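Local coordinates for phosphoribosylaminoimidazole carboxylase, ATPase subunit (Bacillus anthracis, PDB 4DLK), which probably uses ATP and bicarbonate to carboxylate aminoimidazole ribonucleotide, giving N5-carboxyaminoimidazole ribonucleotide in purine biosynthesis, at residues A[72-77]-A[94-99]; A[9-14]-A[32-37]; A[76-81]-A[268-273]. One frame throughout, in Å; residues are numbered along the deposited sequence.

Interaction 1 (A[72-77]-A[94-99]). With ATP (adenosine-5'-triphosphate), chain H; ATP (adenosine-5'-triphosphate), chain G.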
loop_
_atom_site.group_PDB
_atom_site.type_symbol
_atom_site.label_atom_id
_atom_site.label_comp_id
_atom_site.label_asym_id
_atom_site.label_seq_id
_atom_site.Cartn_x
_atom_site.Cartn_y
_atom_site.Cartn_z
ATOM N N VAL A 72 -10.077 3.357 18.915
ATOM C CA VAL A 72 -11.196 2.813 18.160
ATOM C C VAL A 72 -10.991 1.301 18.039
ATOM O O VAL A 72 -9.854 0.824 17.966
ATOM C CB VAL A 72 -11.354 3.500 16.774
ATOM C CG1 VAL A 72 -10.141 3.268 15.884
ATOM C CG2 VAL A 72 -12.633 3.046 16.083
ATOM N N VAL A 73 -12.093 0.555 18.056
ATOM C CA VAL A 73 -12.045 -0.886 17.918
ATOM C C VAL A 73 -12.810 -1.331 16.674
ATOM O O VAL A 73 -13.895 -0.825 16.379
ATOM C CB VAL A 73 -12.609 -1.615 19.162
ATOM C CG1 VAL A 73 -12.569 -3.126 18.951
ATOM C CG2 VAL A 73 -11.802 -1.257 20.403
ATOM N N THR A 74 -12.220 -2.270 15.946
ATOM C CA THR A 74 -12.880 -2.910 14.819
ATOM C C THR A 74 -12.594 -4.419 14.885
ATOM O O THR A 74 -11.911 -4.881 15.803
ATOM C CB THR A 74 -12.453 -2.258 13.477
ATOM O OG1 THR A 74 -13.240 -2.794 12.409
ATOM C CG2 THR A 74 -10.968 -2.477 13.186
ATOM N N TYR A 75 -13.103 -5.182 13.923
ATOM C CA TYR A 75 -12.972 -6.641 13.946
ATOM C C TYR A 75 -12.753 -7.214 12.537
ATOM O O TYR A 75 -13.160 -6.615 11.546
ATOM C CB TYR A 75 -14.237 -7.259 14.569
ATOM C CG TYR A 75 -15.491 -6.918 13.792
ATOM C CD1 TYR A 75 -16.274 -5.818 14.135
ATOM C CD2 TYR A 75 -15.859 -7.666 12.673
ATOM C CE1 TYR A 75 -17.409 -5.488 13.402
ATOM C CE2 TYR A 75 -16.980 -7.341 11.933
ATOM C CZ TYR A 75 -17.750 -6.257 12.297
ATOM O OH TYR A 75 -18.864 -5.958 11.544
ATOM N N GLU A 76 -12.095 -8.365 12.458
ATOM C CA GLU A 76 -12.162 -9.215 11.265
ATOM C C GLU A 76 -12.891 -10.507 11.635
ATOM O O GLU A 76 -13.448 -11.180 10.774
ATOM C CB GLU A 76 -10.766 -9.543 10.704
ATOM C CG GLU A 76 -9.914 -10.389 11.640
ATOM C CD GLU A 76 -9.043 -11.431 10.961
ATOM O OE1 GLU A 76 -8.543 -11.206 9.829
ATOM O OE2 GLU A 76 -8.823 -12.487 11.595
ATOM N N PHE A 77 -12.847 -10.851 12.922
ATOM C CA PHE A 77 -13.553 -12.003 13.466
ATOM C C PHE A 77 -14.964 -11.558 13.828
ATOM O O PHE A 77 -15.142 -10.654 14.644
ATOM C CB PHE A 77 -12.819 -12.533 14.701
ATOM C CG PHE A 77 -13.582 -13.592 15.462
ATOM C CD1 PHE A 77 -14.307 -13.258 16.605
ATOM C CD2 PHE A 77 -13.573 -14.915 15.040
ATOM C CE1 PHE A 77 -15.007 -14.229 17.309
ATOM C CE2 PHE A 77 -14.273 -15.892 15.742
ATOM C CZ PHE A 77 -14.984 -15.551 16.881
ATOM N N LEU A 94 -16.767 1.558 19.331
ATOM C CA LEU A 94 -17.017 0.606 18.258
ATOM C C LEU A 94 -18.025 1.226 17.286
ATOM O O LEU A 94 -19.220 0.910 17.336
ATOM C CB LEU A 94 -17.569 -0.701 18.838
ATOM C CG LEU A 94 -17.684 -1.916 17.915
ATOM C CD1 LEU A 94 -16.403 -2.741 17.970
ATOM C CD2 LEU A 94 -18.899 -2.763 18.280
ATOM N N PRO A 95 -17.547 2.117 16.390
ATOM C CA PRO A 95 -18.471 2.821 15.496
ATOM C C PRO A 95 -19.293 1.906 14.581
ATOM O O PRO A 95 -20.379 2.303 14.143
ATOM C CB PRO A 95 -17.555 3.740 14.673
ATOM C CG PRO A 95 -16.178 3.196 14.844
ATOM C CD PRO A 95 -16.153 2.554 16.197
ATOM N N GLN A 96 -18.794 0.704 14.296
ATOM C CA GLN A 96 -19.547 -0.255 13.480
ATOM C C GLN A 96 -20.825 -0.746 14.163
ATOM O O GLN A 96 -21.777 -1.150 13.491
ATOM C CB GLN A 96 -18.685 -1.456 13.103
ATOM C CG GLN A 96 -17.559 -1.129 12.139
ATOM C CD GLN A 96 -16.547 -2.242 12.074
ATOM O OE1 GLN A 96 -15.700 -2.365 12.951
ATOM N NE2 GLN A 96 -16.633 -3.068 11.038
ATOM N N GLY A 97 -20.825 -0.736 15.495
ATOM C CA GLY A 97 -21.991 -1.137 16.278
ATOM C C GLY A 97 -22.202 -2.635 16.237
ATOM O O GLY A 97 -21.391 -3.371 15.670
ATOM N N SER A 98 -23.303 -3.087 16.830
ATOM C CA SER A 98 -23.571 -4.513 16.959
ATOM C C SER A 98 -24.717 -4.993 16.074
ATOM O O SER A 98 -24.871 -6.196 15.861
ATOM C CB SER A 98 -23.872 -4.860 18.420
ATOM O OG SER A 98 -25.084 -4.254 18.841
ATOM N N GLN A 99 -25.511 -4.056 15.561
ATOM C CA GLN A 99 -26.760 -4.392 14.885
ATOM C C GLN A 99 -26.545 -5.121 13.557
ATOM O O GLN A 99 -27.204 -6.132 13.291
ATOM C CB GLN A 99 -27.639 -3.151 14.708
ATOM C CG GLN A 99 -28.154 -2.577 16.025
ATOM C CD GLN A 99 -29.351 -1.655 15.855
ATOM O OE1 GLN A 99 -30.152 -1.813 14.927
ATOM N NE2 GLN A 99 -29.493 -0.694 16.768
HETATM P PG ATP H . -6.893 -22.741 9.445
HETATM O O1G ATP H . -8.386 -22.709 9.648
HETATM O O2G ATP H . -6.187 -23.581 10.487
HETATM O O3G ATP H . -6.446 -23.027 8.029
HETATM P PB ATP H . -6.661 -19.958 8.783
HETATM O O1B ATP H . -5.341 -19.348 8.388
HETATM O O2B ATP H . -7.610 -20.382 7.694
HETATM O O3B ATP H . -6.393 -21.231 9.759
HETATM P PA ATP H . -8.973 -18.846 10.090
HETATM O O1A ATP H . -9.687 -19.999 9.428
HETATM O O2A ATP H . -9.498 -17.452 9.841
HETATM O O3A ATP H . -7.390 -18.883 9.751
HETATM O "O5'" ATP H . -8.987 -19.072 11.687
HETATM C "C5'" ATP H . -8.437 -20.252 12.276
HETATM C "C4'" ATP H . -9.525 -21.027 13.010
HETATM O "O4'" ATP H . -10.267 -20.161 13.878
HETATM C "C3'" ATP H . -10.547 -21.649 12.068
HETATM O "O3'" ATP H . -10.178 -22.981 11.695
HETATM C "C2'" ATP H . -11.849 -21.602 12.843
HETATM O "O2'" ATP H . -12.037 -22.806 13.597
HETATM C "C1'" ATP H . -11.672 -20.449 13.819
HETATM N N9 ATP H . -12.447 -19.260 13.365
HETATM C C8 ATP H . -11.940 -18.146 12.794
HETATM N N7 ATP H . -12.919 -17.247 12.504
HETATM C C5 ATP H . -14.090 -17.787 12.898
HETATM C C6 ATP H . -15.522 -17.378 12.890
HETATM N N6 ATP H . -15.911 -16.178 12.387
HETATM N N1 ATP H . -16.430 -18.245 13.402
HETATM C C2 ATP H . -16.067 -19.444 13.905
HETATM N N3 ATP H . -14.791 -19.876 13.944
HETATM C C4 ATP H . -13.774 -19.112 13.466
HETATM P PG ATP G . -15.684 -16.156 0.695
HETATM O O1G ATP G . -15.384 -17.255 1.693
HETATM O O2G ATP G . -15.253 -16.454 -0.721
HETATM O O3G ATP G . -17.078 -15.570 0.789
HETATM P PB ATP G . -14.282 -14.594 2.616
HETATM O O1B ATP G . -13.684 -13.203 2.707
HETATM O O2B ATP G . -15.460 -14.958 3.502
HETATM O O3B ATP G . -14.689 -14.930 1.096
HETATM P PA ATP G . -11.793 -15.387 3.768
HETATM O O1A ATP G . -10.950 -14.297 3.153
HETATM O O2A ATP G . -11.205 -16.749 4.052
HETATM O O3A ATP G . -13.116 -15.669 2.876
HETATM O "O5'" ATP G . -12.427 -14.815 5.120
HETATM C "C5'" ATP G . -11.613 -14.567 6.257
HETATM C "C4'" ATP G . -12.612 -14.391 7.382
HETATM O "O4'" ATP G . -13.305 -15.619 7.614
HETATM C "C3'" ATP G . -11.949 -13.985 8.684
HETATM O "O3'" ATP G . -12.714 -12.881 9.182
HETATM C "C2'" ATP G . -12.093 -15.200 9.579
HETATM O "O2'" ATP G . -12.249 -14.818 10.950
HETATM C "C1'" ATP G . -13.357 -15.855 9.022
HETATM N N9 ATP G . -13.487 -17.306 9.328
HETATM C C8 ATP G . -12.490 -18.217 9.409
HETATM N N7 ATP G . -12.979 -19.449 9.711
HETATM C C5 ATP G . -14.316 -19.339 9.826
HETATM C C6 ATP G . -15.447 -20.253 10.131
HETATM N N6 ATP G . -15.219 -21.566 10.377
HETATM N N1 ATP G . -16.702 -19.736 10.152
HETATM C C2 ATP G . -16.937 -18.429 9.910
HETATM N N3 ATP G . -15.958 -17.543 9.627
HETATM C C4 ATP G . -14.651 -17.926 9.570
HETATM O O HOH W 1 -16.107 -0.523 14.918
HETATM O O HOH W 2 -15.086 -5.231 10.010
#
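Thr74 OG1 donates a 2.6 Å hydrogen bond to Gln96 OE1, tying an edge strand (72-75) of the four-stranded parallel, Rossmann-like preATP-grasp sheet to the type I turn Leu94 to Gly97. The hydroxyl lies 37° out of the amide's carbonyl plane, above it and off any lone pair. It gets there because chi1 of -173° swings OG1 away from the backbone N, and His292 is a further hydrogen-bond partner of the same oxygen.

Two waters extend the polar contact. Water 1 donates to Val73 O and Gln96 OE1 and accepts from Gln96 N, so OE1 receives two hydrogen bonds. Water 2 bridges Tyr75 O and Gln96 NE2; with both amide ends engaged, the side-chain plane should be fixed in rotation.

Apolar contacts lie at the other end. Val72 CG2 meets Pro95 CD at 3.6 Å, the two side chains crossing at about a right angle, and Leu94 CD1 approaches Val73 CG1 at 4.0 Å. Helix 288-297 adds Ile296, which touches Thr74, Pro95 and Gln96.

The Tyr75 ring runs almost parallel to the Gln96 amide, the planes only 5° apart, but the approach is oblique, with NE2 3.5 Å from Tyr75 CE1.

Interaction 2 (A[9-14]-A[32-37])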
loop_
_atom_site.group_PDB
_atom_site.type_symbol
_atom_site.label_atom_id
_atom_site.label_comp_id
_atom_site.label_asym_id
_atom_site.label_seq_id
_atom_site.Cartn_x
_atom_site.Cartn_y
_atom_site.Cartn_z
ATOM N N LYS A 9 -3.304 7.851 16.858
ATOM C CA LYS A 9 -4.092 7.054 17.815
ATOM C C LYS A 9 -3.943 5.553 17.538
ATOM O O LYS A 9 -3.389 5.160 16.501
ATOM C CB LYS A 9 -5.572 7.454 17.768
ATOM C CG LYS A 9 -5.885 8.890 18.192
ATOM C CD LYS A 9 -5.426 9.194 19.611
ATOM C CE LYS A 9 -6.148 10.407 20.184
ATOM N NZ LYS A 9 -5.923 11.632 19.371
ATOM N N THR A 10 -4.430 4.724 18.462
ATOM C CA THR A 10 -4.382 3.264 18.314
ATOM C C THR A 10 -5.698 2.656 17.826
ATOM O O THR A 10 -6.766 2.893 18.397
ATOM C CB THR A 10 -3.943 2.559 19.622
ATOM O OG1 THR A 10 -2.682 3.079 20.052
ATOM C CG2 THR A 10 -3.807 1.047 19.409
ATOM N N ILE A 11 -5.602 1.862 16.763
ATOM C CA ILE A 11 -6.721 1.064 16.266
ATOM C C ILE A 11 -6.569 -0.368 16.778
ATOM O O ILE A 11 -5.543 -1.030 16.547
ATOM C CB ILE A 11 -6.784 1.075 14.717
ATOM C CG1 ILE A 11 -6.945 2.515 14.199
ATOM C CG2 ILE A 11 -7.907 0.181 14.208
ATOM C CD1 ILE A 11 -6.829 2.653 12.691
ATOM N N GLY A 12 -7.588 -0.828 17.502
ATOM C CA GLY A 12 -7.615 -2.183 18.029
ATOM C C GLY A 12 -8.403 -3.083 17.106
ATOM O O GLY A 12 -9.481 -2.721 16.655
ATOM N N ILE A 13 -7.866 -4.263 16.830
ATOM C CA ILE A 13 -8.503 -5.188 15.903
ATOM C C ILE A 13 -8.756 -6.526 16.592
ATOM O O ILE A 13 -7.823 -7.142 17.131
ATOM C CB ILE A 13 -7.648 -5.412 14.627
ATOM C CG1 ILE A 13 -7.357 -4.077 13.924
ATOM C CG2 ILE A 13 -8.357 -6.379 13.676
ATOM C CD1 ILE A 13 -6.315 -4.148 12.812
ATOM N N ILE A 14 -10.018 -6.955 16.578
ATOM C CA ILE A 14 -10.405 -8.277 17.063
ATOM C C ILE A 14 -10.286 -9.278 15.918
ATOM O O ILE A 14 -11.077 -9.259 14.978
ATOM C CB ILE A 14 -11.823 -8.291 17.701
ATOM C CG1 ILE A 14 -11.886 -7.318 18.891
ATOM C CG2 ILE A 14 -12.188 -9.694 18.182
ATOM C CD1 ILE A 14 -13.290 -6.934 19.313
ATOM N N TYR A 32 -1.154 5.428 12.047
ATOM C CA TYR A 32 -1.872 4.844 13.181
ATOM C C TYR A 32 -1.028 3.785 13.864
ATOM O O TYR A 32 -0.207 3.139 13.224
ATOM C CB TYR A 32 -3.198 4.214 12.736
ATOM C CG TYR A 32 -4.241 5.243 12.384
ATOM C CD1 TYR A 32 -4.993 5.873 13.380
ATOM C CD2 TYR A 32 -4.456 5.614 11.056
ATOM C CE1 TYR A 32 -5.944 6.824 13.059
ATOM C CE2 TYR A 32 -5.404 6.573 10.725
ATOM C CZ TYR A 32 -6.144 7.172 11.732
ATOM O OH TYR A 32 -7.086 8.122 11.407
ATOM N N LYS A 33 -1.237 3.622 15.167
ATOM C CA LYS A 33 -0.712 2.470 15.902
ATOM C C LYS A 33 -1.758 1.354 15.878
ATOM O O LYS A 33 -2.945 1.618 15.699
ATOM C CB LYS A 33 -0.382 2.853 17.342
ATOM C CG LYS A 33 0.722 3.895 17.484
ATOM C CD LYS A 33 1.277 3.861 18.906
ATOM C CE LYS A 33 2.165 2.638 19.100
ATOM N NZ LYS A 33 2.138 2.092 20.494
ATOM N N ILE A 34 -1.317 0.111 16.043
ATOM C CA ILE A 34 -2.221 -1.033 15.933
ATOM C C ILE A 34 -2.085 -1.962 17.133
ATOM O O ILE A 34 -0.974 -2.350 17.499
ATOM C CB ILE A 34 -1.976 -1.834 14.624
ATOM C CG1 ILE A 34 -2.184 -0.957 13.369
ATOM C CG2 ILE A 34 -2.818 -3.111 14.584
ATOM C CD1 ILE A 34 -3.619 -0.535 13.106
ATOM N N ALA A 35 -3.219 -2.294 17.751
ATOM C CA ALA A 35 -3.275 -3.391 18.718
ATOM C C ALA A 35 -4.169 -4.502 18.176
ATOM O O ALA A 35 -5.151 -4.243 17.478
ATOM C CB ALA A 35 -3.763 -2.904 20.073
ATOM N N VAL A 36 -3.815 -5.746 18.478
ATOM C CA VAL A 36 -4.579 -6.885 17.992
ATOM C C VAL A 36 -4.809 -7.943 19.073
ATOM O O VAL A 36 -3.914 -8.242 19.875
ATOM C CB VAL A 36 -3.935 -7.512 16.732
ATOM C CG1 VAL A 36 -2.545 -8.074 17.028
ATOM C CG2 VAL A 36 -4.837 -8.583 16.130
ATOM N N LEU A 37 -6.019 -8.497 19.075
ATOM C CA LEU A 37 -6.356 -9.665 19.880
ATOM C C LEU A 37 -6.578 -10.864 18.956
ATOM O O LEU A 37 -7.320 -10.774 17.983
ATOM C CB LEU A 37 -7.606 -9.391 20.721
ATOM C CG LEU A 37 -8.110 -10.489 21.668
ATOM C CD1 LEU A 37 -8.829 -9.867 22.860
ATOM C CD2 LEU A 37 -9.021 -11.468 20.936
#
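Ile11 CD1 rests over one face of the Tyr32 ring, 4.0 Å from its centroid and 24° off the ring normal, a CH-pi contact displaced toward the CG side of the ring. Chi1 of -59° turns CG1 of Ile11 away from its own carbonyl carbon and lets the delta methyl reach the ring, whose edge meanwhile faces Lys9 O.

On this side of the sheet the branched side chains interdigitate. Ile34 CD1 fits against Ile11 CB at 3.9 Å, while Ile34 CG2 meets Ile13 CD1 at 4.1 Å, so Ile34 fills the hollow between two isoleucines of the adjacent strand. On the face of Thr10 and Ala35 the relief is low where Gly12 pairs with Ala35; Thr10 CG2 lies 4.0 Å from Ala35 CB.

Beneath these side chains, five backbone hydrogen bonds alternate between the strands in parallel register, from Lys33 N to Lys9 O through Leu37 N to Ile13 O. The strand directions differ by 23°.

Strands 10-14 and 33-38 are linked by helix 18-29 in a beta-alpha-beta unit. That helix covers Ile11 and Ile34 with Ala27, and Ile293 and Cys297 of helix 288-297 join it over Ile11 and Tyr32. Leu66 of helix 60-68 packs on Ile14 and Ala35 across the sheet, and strands 51-54 and 72-75 flank the pair.

Interaction 3 (A[76-81]-A[268-273]). With CA (calcium ion), chain C; CA (calcium ion), chain D; ATP (adenosine-5'-triphosphate), chain G; ATP (adenosine-5'-triphosphate), chain H.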
loop_
_atom_site.group_PDB
_atom_site.type_symbol
_atom_site.label_atom_id
_atom_site.label_comp_id
_atom_site.label_asym_id
_atom_site.label_seq_id
_atom_site.Cartn_x
_atom_site.Cartn_y
_atom_site.Cartn_z
ATOM N N GLU A 76 -12.095 -8.365 12.458
ATOM C CA GLU A 76 -12.162 -9.215 11.265
ATOM C C GLU A 76 -12.891 -10.507 11.635
ATOM O O GLU A 76 -13.448 -11.180 10.774
ATOM C CB GLU A 76 -10.766 -9.543 10.704
ATOM C CG GLU A 76 -9.914 -10.389 11.640
ATOM C CD GLU A 76 -9.043 -11.431 10.961
ATOM O OE1 GLU A 76 -8.543 -11.206 9.829
ATOM O OE2 GLU A 76 -8.823 -12.487 11.595
ATOM N N PHE A 77 -12.847 -10.851 12.922
ATOM C CA PHE A 77 -13.553 -12.003 13.466
ATOM C C PHE A 77 -14.964 -11.558 13.828
ATOM O O PHE A 77 -15.142 -10.654 14.644
ATOM C CB PHE A 77 -12.819 -12.533 14.701
ATOM C CG PHE A 77 -13.582 -13.592 15.462
ATOM C CD1 PHE A 77 -14.307 -13.258 16.605
ATOM C CD2 PHE A 77 -13.573 -14.915 15.040
ATOM C CE1 PHE A 77 -15.007 -14.229 17.309
ATOM C CE2 PHE A 77 -14.273 -15.892 15.742
ATOM C CZ PHE A 77 -14.984 -15.551 16.881
ATOM N N GLU A 78 -15.957 -12.203 13.223
ATOM C CA GLU A 78 -17.347 -11.753 13.307
ATOM C C GLU A 78 -18.149 -12.399 14.434
ATOM O O GLU A 78 -19.165 -11.849 14.861
ATOM C CB GLU A 78 -18.064 -12.014 11.980
ATOM C CG GLU A 78 -17.536 -11.200 10.813
ATOM C CD GLU A 78 -17.701 -11.926 9.496
ATOM O OE1 GLU A 78 -18.664 -11.627 8.770
ATOM O OE2 GLU A 78 -16.877 -12.814 9.192
ATOM N N ASN A 79 -17.693 -13.555 14.910
ATOM C CA ASN A 79 -18.469 -14.360 15.851
ATOM C C ASN A 79 -18.306 -13.916 17.305
ATOM O O ASN A 79 -18.204 -14.744 18.207
ATOM C CB ASN A 79 -18.120 -15.849 15.685
ATOM C CG ASN A 79 -19.217 -16.774 16.183
ATOM O OD1 ASN A 79 -20.350 -16.354 16.403
ATOM N ND2 ASN A 79 -18.880 -18.050 16.363
ATOM N N ILE A 80 -18.263 -12.603 17.521
ATOM C CA ILE A 80 -18.202 -12.034 18.866
ATOM C C ILE A 80 -19.583 -12.163 19.525
ATOM O O ILE A 80 -20.595 -11.809 18.928
ATOM C CB ILE A 80 -17.759 -10.549 18.830
ATOM C CG1 ILE A 80 -16.486 -10.388 17.989
ATOM C CG2 ILE A 80 -17.527 -10.015 20.242
ATOM C CD1 ILE A 80 -16.220 -8.973 17.511
ATOM N N ASP A 81 -19.637 -12.676 20.749
ATOM C CA ASP A 81 -20.938 -12.873 21.389
ATOM C C ASP A 81 -21.585 -11.569 21.889
ATOM O O ASP A 81 -20.955 -10.504 21.918
ATOM C CB ASP A 81 -20.891 -13.957 22.476
ATOM C CG ASP A 81 -19.965 -13.613 23.626
ATOM O OD1 ASP A 81 -19.380 -14.556 24.200
ATOM O OD2 ASP A 81 -19.828 -12.420 23.973
ATOM N N GLU A 268 -25.383 -13.387 0.145
ATOM C CA GLU A 268 -25.034 -13.123 1.537
ATOM C C GLU A 268 -24.223 -11.839 1.719
ATOM O O GLU A 268 -23.765 -11.226 0.750
ATOM C CB GLU A 268 -24.330 -14.329 2.194
ATOM C CG GLU A 268 -23.251 -14.989 1.351
ATOM C CD GLU A 268 -22.469 -16.043 2.120
ATOM O OE1 GLU A 268 -23.035 -16.725 3.000
ATOM O OE2 GLU A 268 -21.265 -16.201 1.848
ATOM N N LEU A 269 -24.069 -11.443 2.978
ATOM C CA LEU A 269 -23.378 -10.214 3.343
ATOM C C LEU A 269 -22.225 -10.502 4.286
ATOM O O LEU A 269 -22.318 -11.386 5.130
ATOM C CB LEU A 269 -24.348 -9.257 4.039
ATOM C CG LEU A 269 -25.631 -8.898 3.287
ATOM C CD1 LEU A 269 -26.543 -8.062 4.171
ATOM C CD2 LEU A 269 -25.297 -8.168 1.993
ATOM N N ALA A 270 -21.147 -9.737 4.160
ATOM C CA ALA A 270 -20.078 -9.783 5.151
ATOM C C ALA A 270 -19.744 -8.364 5.628
ATOM O O ALA A 270 -19.339 -7.521 4.822
ATOM C CB ALA A 270 -18.850 -10.493 4.584
ATOM N N PRO A 271 -19.927 -8.088 6.938
ATOM C CA PRO A 271 -19.661 -6.763 7.506
ATOM C C PRO A 271 -18.174 -6.547 7.841
ATOM O O PRO A 271 -17.819 -6.288 8.996
ATOM C CB PRO A 271 -20.522 -6.760 8.778
ATOM C CG PRO A 271 -20.506 -8.187 9.212
ATOM C CD PRO A 271 -20.434 -9.025 7.963
ATOM N N ARG A 272 -17.328 -6.647 6.816
ATOM C CA ARG A 272 -15.870 -6.597 6.947
ATOM C C ARG A 272 -15.255 -6.583 5.544
ATOM O O ARG A 272 -15.931 -6.925 4.571
ATOM C CB ARG A 272 -15.344 -7.837 7.700
ATOM C CG ARG A 272 -15.816 -9.163 7.107
ATOM C CD ARG A 272 -14.943 -10.331 7.555
ATOM N NE ARG A 272 -15.508 -11.627 7.175
ATOM C CZ ARG A 272 -15.341 -12.209 5.990
ATOM N NH1 ARG A 272 -14.637 -11.605 5.033
ATOM N NH2 ARG A 272 -15.889 -13.397 5.755
ATOM N N PRO A 273 -13.967 -6.220 5.434
ATOM C CA PRO A 273 -13.287 -6.484 4.172
ATOM C C PRO A 273 -13.395 -7.969 3.843
ATOM O O PRO A 273 -13.514 -8.802 4.750
ATOM C CB PRO A 273 -11.841 -6.085 4.467
ATOM C CG PRO A 273 -11.973 -5.011 5.495
ATOM C CD PRO A 273 -13.116 -5.462 6.371
HETATM CA CA CA C . -20.545 -17.539 3.628
HETATM CA CA CA D . -19.335 -16.142 0.416
HETATM P PG ATP G . -15.684 -16.156 0.695
HETATM O O1G ATP G . -15.384 -17.255 1.693
HETATM O O2G ATP G . -15.253 -16.454 -0.721
HETATM O O3G ATP G . -17.078 -15.570 0.789
HETATM P PB ATP G . -14.282 -14.594 2.616
HETATM O O1B ATP G . -13.684 -13.203 2.707
HETATM O O2B ATP G . -15.460 -14.958 3.502
HETATM O O3B ATP G . -14.689 -14.930 1.096
HETATM P PA ATP G . -11.793 -15.387 3.768
HETATM O O1A ATP G . -10.950 -14.297 3.153
HETATM O O2A ATP G . -11.205 -16.749 4.052
HETATM O O3A ATP G . -13.116 -15.669 2.876
HETATM O "O5'" ATP G . -12.427 -14.815 5.120
HETATM C "C5'" ATP G . -11.613 -14.567 6.257
HETATM C "C4'" ATP G . -12.612 -14.391 7.382
HETATM O "O4'" ATP G . -13.305 -15.619 7.614
HETATM C "C3'" ATP G . -11.949 -13.985 8.684
HETATM O "O3'" ATP G . -12.714 -12.881 9.182
HETATM C "C2'" ATP G . -12.093 -15.200 9.579
HETATM O "O2'" ATP G . -12.249 -14.818 10.950
HETATM C "C1'" ATP G . -13.357 -15.855 9.022
HETATM N N9 ATP G . -13.487 -17.306 9.328
HETATM C C8 ATP G . -12.490 -18.217 9.409
HETATM N N7 ATP G . -12.979 -19.449 9.711
HETATM C C5 ATP G . -14.316 -19.339 9.826
HETATM C C6 ATP G . -15.447 -20.253 10.131
HETATM N N6 ATP G . -15.219 -21.566 10.377
HETATM N N1 ATP G . -16.702 -19.736 10.152
HETATM C C2 ATP G . -16.937 -18.429 9.910
HETATM N N3 ATP G . -15.958 -17.543 9.627
HETATM C C4 ATP G . -14.651 -17.926 9.570
HETATM P PG ATP H . -6.893 -22.741 9.445
HETATM O O1G ATP H . -8.386 -22.709 9.648
HETATM O O2G ATP H . -6.187 -23.581 10.487
HETATM O O3G ATP H . -6.446 -23.027 8.029
HETATM P PB ATP H . -6.661 -19.958 8.783
HETATM O O1B ATP H . -5.341 -19.348 8.388
HETATM O O2B ATP H . -7.610 -20.382 7.694
HETATM O O3B ATP H . -6.393 -21.231 9.759
HETATM P PA ATP H . -8.973 -18.846 10.090
HETATM O O1A ATP H . -9.687 -19.999 9.428
HETATM O O2A ATP H . -9.498 -17.452 9.841
HETATM O O3A ATP H . -7.390 -18.883 9.751
HETATM O "O5'" ATP H . -8.987 -19.072 11.687
HETATM C "C5'" ATP H . -8.437 -20.252 12.276
HETATM C "C4'" ATP H . -9.525 -21.027 13.010
HETATM O "O4'" ATP H . -10.267 -20.161 13.878
HETATM C "C3'" ATP H . -10.547 -21.649 12.068
HETATM O "O3'" ATP H . -10.178 -22.981 11.695
HETATM C "C2'" ATP H . -11.849 -21.602 12.843
HETATM O "O2'" ATP H . -12.037 -22.806 13.597
HETATM C "C1'" ATP H . -11.672 -20.449 13.819
HETATM N N9 ATP H . -12.447 -19.260 13.365
HETATM C C8 ATP H . -11.940 -18.146 12.794
HETATM N N7 ATP H . -12.919 -17.247 12.504
HETATM C C5 ATP H . -14.090 -17.787 12.898
HETATM C C6 ATP H . -15.522 -17.378 12.890
HETATM N N6 ATP H . -15.911 -16.178 12.387
HETATM N N1 ATP H . -16.430 -18.245 13.402
HETATM C C2 ATP H . -16.067 -19.444 13.905
HETATM N N3 ATP H . -14.791 -19.876 13.944
HETATM C C4 ATP H . -13.774 -19.112 13.466
HETATM O O HOH W 3 -21.705 -18.143 5.624
HETATM O O HOH W 4 -18.643 -18.215 4.747
HETATM O O HOH W 5 -20.554 -15.580 4.935
HETATM O O HOH W 6 -21.159 -16.776 -1.194
HETATM O O HOH W 7 -18.551 -17.595 -1.495
#
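Glu78 OE2 accepts a nearly straight hydrogen bond from Arg272 NE, 2.7 Å long with an N-H...O angle of 172°, which is also a salt bridge. The oxygen lies in the guanidinium plane, whereas NE stands well above the carboxylate plane; the carboxylate and guanidinium planes are 89° apart. Glu78 OE1 reaches instead to Pro271 CD, at 3.2 Å.

The guanidinium is gripped along its edge. NH2 of Arg272 donates to O2B of one ATP at 2.8 Å, while NH1 divides its bonds between O1B of that nucleotide and Pro273 O. Ala270 CB covers one guanidinium face and ATP C4' the other, which together with the in-plane bonds should fix the orientation of the group.

Loop 76-81 thus meets the end of strand 264-270 and the residues just past it, joining the preATP-grasp and ATP-grasp regions around nucleotide. Earlier in that strand, Glu268 OE2 bridges two calcium ions, 2.3 Å from that of chain C and 2.4 Å from that of chain D; Glu255 also binds calcium.

In the next shell, Pro271 centres an inverse gamma turn ending at Arg272. Leu101 of helix 99-104 touches Glu78 and Pro271. Glu76 O lies 3.6 Å from Arg272 CD, and Gly17 N and Gly20 N hold the Glu76 carboxylate through hydrogen bonds.

Along the chain, interaction 2 closes before the other two open, and interactions 1 and 3 both start from the stretch that holds Glu76 and Phe77. Strand 10-14 of interaction 2 is the sheet neighbour of strand 72-75 of interaction 1; the centres of interactions 1 and 2 lie 12 Å apart, and Val72 O approaches Gly12 N at 2.8 Å, consistent with a hydrogen bond. Interaction 3 is about 9 Å from interaction 1 and 17 Å from interaction 2, measured between centres. Its partner, 268-273, comes from the ATP-grasp region. The edge strand leads straight into the loop whose Glu76 and Phe77 line the ATP pockets, so the preATP-grasp sheet places one wall of the site and 268-273 contributes another.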